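Local coordinates for mortality factor 4-like protein 1 (Homo sapiens, PDB 2F5K) that binds, through its chromo domain, the tail of histone H3 methylated at a lysine, and so probably takes part in chromatin-based gene regulation, at residues K20-E25 against V69-V74. Numbering follows the deposited sequence.
Sequences KPKFQE and VPESRV
The tight half of this contact is Phe-23 lying against Val-74. The CG1 methyl, anti to the backbone N of Val-74, sits over the middle of the ring, 3.3 Å from the Phe-23 centroid and 11° off its normal, a CH-pi contact on one face. Next to it Glu-71, its chain extended beyond CG, reaches across to the loop, and Glu-71 OE1 accepts the Lys-22 N-H (N to OE1 2.9 Å, 158° at the hydrogen), the donor coming from above the carboxylate plane. Tyr-54 OH gives OE1 a second bond and accepts the N-H of Phe-23, so the hydroxyl and the carboxylate grip two successive backbone N-H groups. The outer chain of Lys-22 is the loose side: exposed and bent at its second torsion, it carries NZ to a water 2.8 Å away that donates to Val-74 O. An alanine in place of Phe-23 would remove the ring over Val-74 CG1 and would probably leave this loop less firmly seated. Within the chromo barrel, the 20-25 loop precedes strand 28-32, while a 3-10 turn at 71-73 follows strand 67-70; Tyr-54 of strand 51-58 meets the Phe-23 ring edge-to-face, and Val-29 touches both Phe-23 and Val-74.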
loop_
_atom_site.group_PDB
_atom_site.type_symbol
_atom_site.label_atom_id
_atom_site.label_comp_id
_atom_site.label_asym_id
_atom_site.label_seq_id
_atom_site.Cartn_x
_atom_site.Cartn_y
_atom_site.Cartn_z
ATOM N N LYS A 20 -4.897 -4.485 18.445
ATOM C CA LYS A 20 -3.955 -5.152 17.546
ATOM C C LYS A 20 -4.247 -5.011 16.058
ATOM O O LYS A 20 -5.137 -5.663 15.534
ATOM C CB LYS A 20 -3.819 -6.625 17.919
ATOM C CG LYS A 20 -2.973 -6.862 19.153
ATOM C CD LYS A 20 -3.360 -8.153 19.857
ATOM C CE LYS A 20 -2.713 -8.244 21.234
ATOM N NZ LYS A 20 -3.678 -8.735 22.251
ATOM N N PRO A 21 -3.500 -4.143 15.384
ATOM C CA PRO A 21 -3.609 -3.979 13.935
ATOM C C PRO A 21 -2.651 -4.897 13.171
ATOM O O PRO A 21 -1.725 -5.469 13.741
ATOM C CB PRO A 21 -3.203 -2.527 13.747
ATOM C CG PRO A 21 -2.090 -2.368 14.749
ATOM C CD PRO A 21 -2.505 -3.215 15.951
ATOM N N LYS A 22 -2.897 -5.009 11.873
ATOM C CA LYS A 22 -2.159 -5.883 10.978
ATOM C C LYS A 22 -0.695 -5.509 10.844
ATOM O O LYS A 22 0.169 -6.377 10.777
ATOM C CB LYS A 22 -2.797 -5.828 9.591
ATOM C CG LYS A 22 -3.689 -6.988 9.232
ATOM C CD LYS A 22 -3.601 -7.311 7.748
ATOM C CE LYS A 22 -4.879 -7.908 7.216
ATOM N NZ LYS A 22 -4.916 -7.932 5.722
ATOM N N PHE A 23 -0.410 -4.216 10.812
ATOM C CA PHE A 23 0.950 -3.776 10.516
ATOM C C PHE A 23 1.665 -3.027 11.633
ATOM O O PHE A 23 1.036 -2.578 12.587
ATOM C CB PHE A 23 0.941 -2.978 9.225
ATOM C CG PHE A 23 0.301 -3.713 8.090
ATOM C CD1 PHE A 23 -1.078 -3.702 7.930
ATOM C CD2 PHE A 23 1.073 -4.456 7.204
ATOM C CE1 PHE A 23 -1.667 -4.399 6.887
ATOM C CE2 PHE A 23 0.493 -5.142 6.152
ATOM C CZ PHE A 23 -0.874 -5.125 5.997
ATOM N N GLN A 24 2.979 -2.919 11.506
ATOM C CA GLN A 24 3.815 -2.272 12.509
ATOM C C GLN A 24 4.652 -1.135 11.946
ATOM O O GLN A 24 4.937 -1.089 10.757
ATOM C CB GLN A 24 4.770 -3.285 13.128
ATOM C CG GLN A 24 4.097 -4.397 13.861
ATOM C CD GLN A 24 5.091 -5.389 14.373
ATOM O OE1 GLN A 24 6.295 -5.210 14.178
ATOM N NE2 GLN A 24 4.603 -6.447 15.033
ATOM N N GLU A 25 5.067 -0.226 12.822
ATOM C CA GLU A 25 5.914 0.871 12.394
ATOM C C GLU A 25 7.216 0.274 11.924
ATOM O O GLU A 25 7.813 -0.547 12.614
ATOM C CB GLU A 25 6.161 1.849 13.535
ATOM C CG GLU A 25 4.881 2.490 14.034
ATOM C CD GLU A 25 5.103 3.588 15.068
ATOM O OE1 GLU A 25 6.266 3.789 15.517
ATOM O OE2 GLU A 25 4.092 4.248 15.421
ATOM N N VAL A 69 -3.679 6.087 5.246
ATOM C CA VAL A 69 -4.336 5.052 4.462
ATOM C C VAL A 69 -5.085 4.174 5.433
ATOM O O VAL A 69 -4.625 3.969 6.542
ATOM C CB VAL A 69 -3.255 4.254 3.677
ATOM C CG1 VAL A 69 -3.347 2.760 3.923
ATOM C CG2 VAL A 69 -3.298 4.580 2.222
ATOM N N PRO A 70 -6.287 3.732 5.087
ATOM C CA PRO A 70 -6.988 2.777 5.951
ATOM C C PRO A 70 -6.310 1.418 5.811
ATOM O O PRO A 70 -5.606 1.204 4.833
ATOM C CB PRO A 70 -8.403 2.762 5.383
ATOM C CG PRO A 70 -8.216 3.111 3.987
ATOM C CD PRO A 70 -7.116 4.158 3.949
ATOM N N GLU A 71 -6.492 0.538 6.788
ATOM C CA GLU A 71 -5.879 -0.781 6.743
ATOM C C GLU A 71 -6.138 -1.558 5.450
ATOM O O GLU A 71 -5.236 -2.192 4.902
ATOM C CB GLU A 71 -6.366 -1.633 7.888
ATOM C CG GLU A 71 -5.471 -2.822 8.112
ATOM C CD GLU A 71 -5.562 -3.325 9.524
ATOM O OE1 GLU A 71 -4.544 -3.268 10.242
ATOM O OE2 GLU A 71 -6.655 -3.768 9.901
ATOM N N SER A 72 -7.368 -1.500 4.969
ATOM C CA SER A 72 -7.740 -2.238 3.766
ATOM C C SER A 72 -6.852 -1.915 2.555
ATOM O O SER A 72 -6.915 -2.605 1.531
ATOM C CB SER A 72 -9.210 -1.994 3.414
ATOM O OG SER A 72 -9.413 -0.631 3.046
ATOM N N ARG A 73 -6.028 -0.882 2.644
ATOM C CA ARG A 73 -5.202 -0.581 1.486
ATOM C C ARG A 73 -3.802 -1.093 1.625
ATOM O O ARG A 73 -2.993 -0.972 0.715
ATOM C CB ARG A 73 -5.205 0.913 1.152
ATOM C CG ARG A 73 -6.414 1.312 0.403
ATOM C CD ARG A 73 -6.506 2.766 0.226
ATOM N NE ARG A 73 -5.352 3.274 -0.493
ATOM C CZ ARG A 73 -4.970 4.549 -0.445
ATOM N NH1 ARG A 73 -5.691 5.408 0.267
ATOM N NH2 ARG A 73 -3.886 4.949 -1.112
ATOM N N VAL A 74 -3.533 -1.689 2.771
ATOM C CA VAL A 74 -2.210 -2.187 3.045
ATOM C C VAL A 74 -2.154 -3.713 2.968
ATOM O O VAL A 74 -3.009 -4.392 3.515
ATOM C CB VAL A 74 -1.739 -1.717 4.410
ATOM C CG1 VAL A 74 -0.301 -2.113 4.635
ATOM C CG2 VAL A 74 -1.904 -0.192 4.514
HETATM O O HOH W 1 -5.414 -5.307 4.823
#